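Local atomic coordinates of minor fimbrium subunit Mfa5 (Porphyromonas gingivalis ATCC 33277, PDB entry 6TO1), a protein that serves as an accessory subunit of the minor fimbriae, pili that mediate biofilm formation and adhesion to host cells and other oral bacteria. Residues 241-252 and 330-340. Sequence-based numbering, arbitrary orientation.
Sequences QYPVKNVTTADF and RFPHPYYYYFP
Two polar partners hold the hydroxyl of Tyr338: a water that also accepts from Val244 N donates to OH at 2.8 Å, and Glu328 OE1 hydrogen-bonds to it. The Val247 methyls pack against the same oxygen, Val247 CG2 lying 3.6 Å from Tyr338 OH. Tyrosine suits this place because its polar end meets water and carboxylate while its ring packs against Phe252, Val244 and Val247. A second water bridges Gln241 OE1 and Phe339 N, donating to OE1 at 2.7 Å. The same amide is fixed in rotation by NE2, which gives a nearly straight bond to Tyr242 O, and its plane stands 72° from the Tyr338 ring.

Phe252 fills the centre of an aromatic cluster. Its edge points at the face of Tyr338 (Phe252 CZ to Tyr338 CE1 3.7 Å), whereas Tyr336 turns its own edge toward the Phe252 face, with the planes at 88°; Phe331 meets it obliquely. The CG of Phe252 lies anti to the carbonyl carbon (chi1 -57°), which sends the ring in between the two tyrosines. Farther out, Thr249 CG2 sits in the angle between Phe331 and Tyr336, a CH-pi contact over a face of each, where a small beta-branched residue fits. Thr248 OG1 accepts from Ala250 N, an ST turn at the start of the 3-10 segment 249-251.

This aromatic cluster packs the loop after strand 227-234 of the von Willebrand factor A domain against 330-340; strands 252-253 and 336-338 share one mixed sheet, with strand 296-298 between them.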
loop_
_atom_site.group_PDB
_atom_site.type_symbol
_atom_site.label_atom_id
_atom_site.label_comp_id
_atom_site.label_asym_id
_atom_site.label_seq_id
_atom_site.Cartn_x
_atom_site.Cartn_y
_atom_site.Cartn_z
ATOM N N GLN A 241 -14.315 -28.923 -32.977
ATOM C CA GLN A 241 -14.452 -27.474 -32.988
ATOM C C GLN A 241 -15.872 -27.082 -33.378
ATOM O O GLN A 241 -16.699 -27.915 -33.767
ATOM C CB GLN A 241 -13.429 -26.835 -33.936
ATOM C CG GLN A 241 -13.771 -26.991 -35.402
ATOM C CD GLN A 241 -12.915 -26.104 -36.293
ATOM O OE1 GLN A 241 -11.769 -26.405 -36.567
ATOM N NE2 GLN A 241 -13.475 -24.994 -36.726
ATOM N N TYR A 242 -16.140 -25.767 -33.288
ATOM C CA TYR A 242 -17.440 -25.257 -33.671
ATOM C C TYR A 242 -17.514 -25.005 -35.175
ATOM O O TYR A 242 -16.502 -24.691 -35.820
ATOM C CB TYR A 242 -17.755 -23.943 -32.939
ATOM C CG TYR A 242 -17.991 -24.122 -31.460
ATOM C CD1 TYR A 242 -18.896 -25.080 -31.001
ATOM C CD2 TYR A 242 -17.305 -23.350 -30.526
ATOM C CE1 TYR A 242 -19.114 -25.261 -29.665
ATOM C CE2 TYR A 242 -17.513 -23.522 -29.168
ATOM C CZ TYR A 242 -18.415 -24.494 -28.749
ATOM O OH TYR A 242 -18.636 -24.683 -27.416
ATOM N N PRO A 243 -18.726 -25.045 -35.724
ATOM C CA PRO A 243 -18.903 -24.758 -37.149
ATOM C C PRO A 243 -18.508 -23.339 -37.507
ATOM O O PRO A 243 -18.626 -22.408 -36.705
ATOM C CB PRO A 243 -20.407 -24.964 -37.376
ATOM C CG PRO A 243 -20.880 -25.781 -36.224
ATOM C CD PRO A 243 -19.991 -25.427 -35.066
ATOM N N VAL A 244 -18.075 -23.185 -38.742
ATOM C CA VAL A 244 -17.722 -21.897 -39.318
ATOM C C VAL A 244 -18.887 -21.429 -40.192
ATOM O O VAL A 244 -19.306 -22.139 -41.111
ATOM C CB VAL A 244 -16.432 -22.004 -40.142
ATOM C CG1 VAL A 244 -16.163 -20.703 -40.893
ATOM C CG2 VAL A 244 -15.225 -22.380 -39.273
ATOM N N LYS A 245 -19.363 -20.218 -39.943
ATOM C CA LYS A 245 -20.484 -19.650 -40.679
ATOM C C LYS A 245 -20.053 -19.186 -42.054
ATOM O O LYS A 245 -18.951 -18.644 -42.227
ATOM C CB LYS A 245 -21.073 -18.458 -39.922
ATOM C CG LYS A 245 -21.592 -18.786 -38.563
ATOM C CD LYS A 245 -22.235 -17.513 -37.982
ATOM C CE LYS A 245 -23.194 -17.819 -36.860
ATOM N NZ LYS A 245 -23.884 -16.572 -36.375
ATOM N N ASN A 246 -20.926 -19.437 -43.036
ATOM C CA ASN A 246 -20.700 -19.053 -44.427
ATOM C C ASN A 246 -19.284 -19.387 -44.862
ATOM O O ASN A 246 -18.540 -18.547 -45.368
ATOM C CB ASN A 246 -20.986 -17.571 -44.638
ATOM C CG ASN A 246 -22.398 -17.206 -44.272
ATOM O OD1 ASN A 246 -22.632 -16.323 -43.445
ATOM N ND2 ASN A 246 -23.352 -17.897 -44.872
ATOM N N VAL A 247 -18.913 -20.655 -44.680
ATOM C CA VAL A 247 -17.520 -21.035 -44.853
ATOM C C VAL A 247 -17.132 -20.925 -46.322
ATOM O O VAL A 247 -17.921 -21.243 -47.232
ATOM C CB VAL A 247 -17.284 -22.449 -44.298
ATOM C CG1 VAL A 247 -18.126 -23.485 -45.081
ATOM C CG2 VAL A 247 -15.798 -22.782 -44.303
ATOM N N THR A 248 -15.917 -20.435 -46.564
ATOM C CA THR A 248 -15.350 -20.324 -47.906
ATOM C C THR A 248 -13.917 -20.838 -47.872
ATOM O O THR A 248 -13.332 -21.018 -46.803
ATOM C CB THR A 248 -15.297 -18.888 -48.448
ATOM O OG1 THR A 248 -14.169 -18.200 -47.885
ATOM C CG2 THR A 248 -16.581 -18.124 -48.156
ATOM N N THR A 249 -13.316 -21.001 -49.057
ATOM C CA THR A 249 -11.933 -21.459 -49.122
ATOM C C THR A 249 -10.984 -20.473 -48.455
ATOM O O THR A 249 -9.860 -20.852 -48.090
ATOM C CB THR A 249 -11.497 -21.689 -50.581
ATOM O OG1 THR A 249 -11.736 -20.506 -51.365
ATOM C CG2 THR A 249 -12.245 -22.878 -51.175
ATOM N N ALA A 250 -11.397 -19.221 -48.296
ATOM C CA ALA A 250 -10.526 -18.218 -47.700
ATOM C C ALA A 250 -10.429 -18.366 -46.190
ATOM O O ALA A 250 -9.644 -17.661 -45.562
ATOM C CB ALA A 250 -11.003 -16.807 -48.049
ATOM N N ASP A 251 -11.195 -19.271 -45.603
ATOM C CA ASP A 251 -11.137 -19.546 -44.180
ATOM C C ASP A 251 -10.082 -20.593 -43.845
ATOM O O ASP A 251 -10.004 -21.037 -42.692
ATOM C CB ASP A 251 -12.523 -19.983 -43.718
ATOM C CG ASP A 251 -13.561 -18.890 -43.889
ATOM O OD1 ASP A 251 -13.171 -17.698 -43.816
ATOM O OD2 ASP A 251 -14.753 -19.222 -44.063
ATOM N N PHE A 252 -9.277 -20.990 -44.833
ATOM C CA PHE A 252 -8.264 -22.026 -44.696
ATOM C C PHE A 252 -6.956 -21.452 -45.196
ATOM O O PHE A 252 -6.937 -20.428 -45.893
ATOM C CB PHE A 252 -8.633 -23.303 -45.469
ATOM C CG PHE A 252 -9.943 -23.876 -45.053
ATOM C CD1 PHE A 252 -10.002 -25.000 -44.272
ATOM C CD2 PHE A 252 -11.137 -23.268 -45.438
ATOM C CE1 PHE A 252 -11.228 -25.520 -43.857
ATOM C CE2 PHE A 252 -12.354 -23.750 -45.016
ATOM C CZ PHE A 252 -12.415 -24.896 -44.244
ATOM N N ARG A 330 -17.141 -30.117 -49.323
ATOM C CA ARG A 330 -17.736 -29.152 -50.233
ATOM C C ARG A 330 -16.702 -28.358 -51.010
ATOM O O ARG A 330 -17.081 -27.610 -51.913
ATOM C CB ARG A 330 -18.646 -28.183 -49.475
ATOM C CG ARG A 330 -19.860 -28.880 -48.917
ATOM C CD ARG A 330 -20.674 -27.961 -48.081
ATOM N NE ARG A 330 -20.052 -27.793 -46.769
ATOM C CZ ARG A 330 -20.588 -27.082 -45.790
ATOM N NH1 ARG A 330 -21.744 -26.466 -45.972
ATOM N NH2 ARG A 330 -19.964 -27.002 -44.634
ATOM N N PHE A 331 -15.419 -28.505 -50.694
ATOM C CA PHE A 331 -14.381 -27.779 -51.392
ATOM C C PHE A 331 -13.513 -28.753 -52.168
ATOM O O PHE A 331 -13.358 -29.911 -51.773
ATOM C CB PHE A 331 -13.503 -26.954 -50.444
ATOM C CG PHE A 331 -14.259 -25.860 -49.751
ATOM C CD1 PHE A 331 -15.178 -25.079 -50.442
ATOM C CD2 PHE A 331 -14.056 -25.604 -48.412
ATOM C CE1 PHE A 331 -15.893 -24.077 -49.796
ATOM C CE2 PHE A 331 -14.779 -24.595 -47.755
ATOM C CZ PHE A 331 -15.677 -23.839 -48.435
ATOM N N PRO A 332 -12.940 -28.326 -53.251
ATOM C CA PRO A 332 -12.258 -29.285 -54.128
ATOM C C PRO A 332 -10.778 -29.460 -53.840
ATOM O O PRO A 332 -10.243 -28.931 -52.861
ATOM C CB PRO A 332 -12.466 -28.667 -55.514
ATOM C CG PRO A 332 -12.329 -27.187 -55.235
ATOM C CD PRO A 332 -12.978 -26.974 -53.840
ATOM N N HIS A 333 -10.115 -30.221 -54.709
ATOM C CA HIS A 333 -8.652 -30.258 -54.823
ATOM C C HIS A 333 -8.090 -28.854 -54.651
ATOM O O HIS A 333 -8.606 -27.909 -55.255
ATOM C CB HIS A 333 -8.307 -30.883 -56.180
ATOM C CG HIS A 333 -6.849 -31.103 -56.398
ATOM N ND1 HIS A 333 -5.964 -30.068 -56.608
ATOM C CD2 HIS A 333 -6.118 -32.239 -56.423
ATOM C CE1 HIS A 333 -4.748 -30.559 -56.761
ATOM N NE2 HIS A 333 -4.814 -31.875 -56.652
ATOM N N PRO A 334 -7.029 -28.652 -53.842
ATOM C CA PRO A 334 -6.167 -29.664 -53.229
ATOM C C PRO A 334 -6.578 -30.174 -51.869
ATOM O O PRO A 334 -5.764 -30.836 -51.217
ATOM C CB PRO A 334 -4.815 -28.926 -53.106
ATOM C CG PRO A 334 -5.237 -27.503 -52.837
ATOM C CD PRO A 334 -6.470 -27.292 -53.708
ATOM N N TYR A 335 -7.818 -29.861 -51.481
ATOM C CA TYR A 335 -8.536 -30.403 -50.337
ATOM C C TYR A 335 -8.311 -29.526 -49.108
ATOM O O TYR A 335 -7.232 -28.930 -48.911
ATOM C CB TYR A 335 -8.192 -31.861 -50.066
ATOM C CG TYR A 335 -8.353 -32.712 -51.288
ATOM C CD1 TYR A 335 -9.513 -32.648 -52.058
ATOM C CD2 TYR A 335 -7.337 -33.556 -51.701
ATOM C CE1 TYR A 335 -9.645 -33.415 -53.215
ATOM C CE2 TYR A 335 -7.463 -34.316 -52.866
ATOM C CZ TYR A 335 -8.613 -34.234 -53.609
ATOM O OH TYR A 335 -8.725 -35.016 -54.758
ATOM N N TYR A 336 -9.409 -29.377 -48.354
ATOM C CA TYR A 336 -9.564 -28.413 -47.271
ATOM C C TYR A 336 -10.018 -29.150 -46.019
ATOM O O TYR A 336 -10.897 -30.014 -46.092
ATOM C CB TYR A 336 -10.600 -27.334 -47.632
ATOM C CG TYR A 336 -10.160 -26.516 -48.795
ATOM C CD1 TYR A 336 -9.699 -25.229 -48.611
ATOM C CD2 TYR A 336 -10.145 -27.048 -50.086
ATOM C CE1 TYR A 336 -9.252 -24.468 -49.677
ATOM C CE2 TYR A 336 -9.689 -26.297 -51.150
ATOM C CZ TYR A 336 -9.256 -25.022 -50.945
ATOM O OH TYR A 336 -8.817 -24.270 -52.005
ATOM N N TYR A 337 -9.436 -28.788 -44.867
ATOM C CA TYR A 337 -9.658 -29.524 -43.628
ATOM C C TYR A 337 -9.792 -28.542 -42.483
ATOM O O TYR A 337 -8.942 -27.654 -42.340
ATOM C CB TYR A 337 -8.498 -30.481 -43.308
ATOM C CG TYR A 337 -8.240 -31.453 -44.416
ATOM C CD1 TYR A 337 -8.822 -32.712 -44.403
ATOM C CD2 TYR A 337 -7.478 -31.086 -45.502
ATOM C CE1 TYR A 337 -8.631 -33.594 -45.437
ATOM C CE2 TYR A 337 -7.282 -31.959 -46.546
ATOM C CZ TYR A 337 -7.862 -33.206 -46.501
ATOM O OH TYR A 337 -7.647 -34.062 -47.575
ATOM N N TYR A 338 -10.844 -28.696 -41.673
ATOM C CA TYR A 338 -10.890 -27.986 -40.401
ATOM C C TYR A 338 -9.774 -28.524 -39.507
ATOM O O TYR A 338 -9.441 -29.714 -39.537
ATOM C CB TYR A 338 -12.265 -28.138 -39.743
ATOM C CG TYR A 338 -13.392 -27.566 -40.602
ATOM C CD1 TYR A 338 -13.694 -26.207 -40.591
ATOM C CD2 TYR A 338 -14.136 -28.397 -41.441
ATOM C CE1 TYR A 338 -14.698 -25.691 -41.400
ATOM C CE2 TYR A 338 -15.166 -27.897 -42.218
ATOM C CZ TYR A 338 -15.417 -26.549 -42.222
ATOM O OH TYR A 338 -16.429 -26.043 -43.007
ATOM N N PHE A 339 -9.178 -27.630 -38.728
ATOM C CA PHE A 339 -7.974 -27.885 -37.946
ATOM C C PHE A 339 -8.264 -27.438 -36.520
ATOM O O PHE A 339 -8.018 -26.277 -36.157
ATOM C CB PHE A 339 -6.800 -27.140 -38.583
ATOM C CG PHE A 339 -5.472 -27.332 -37.895
ATOM C CD1 PHE A 339 -5.215 -28.427 -37.087
ATOM C CD2 PHE A 339 -4.481 -26.400 -38.090
ATOM C CE1 PHE A 339 -3.995 -28.576 -36.467
ATOM C CE2 PHE A 339 -3.253 -26.528 -37.488
ATOM C CZ PHE A 339 -3.004 -27.620 -36.666
ATOM N N PRO A 340 -8.831 -28.319 -35.690
ATOM C CA PRO A 340 -9.239 -27.877 -34.342
ATOM C C PRO A 340 -8.153 -27.253 -33.497
ATOM O O PRO A 340 -8.469 -26.356 -32.697
ATOM C CB PRO A 340 -9.799 -29.170 -33.714
ATOM C CG PRO A 340 -10.488 -29.815 -34.869
ATOM C CD PRO A 340 -9.524 -29.582 -36.058
HETATM O O HOH W 1 -10.428 -25.069 -38.483
HETATM O O HOH W 2 -18.323 -25.053 -41.158
#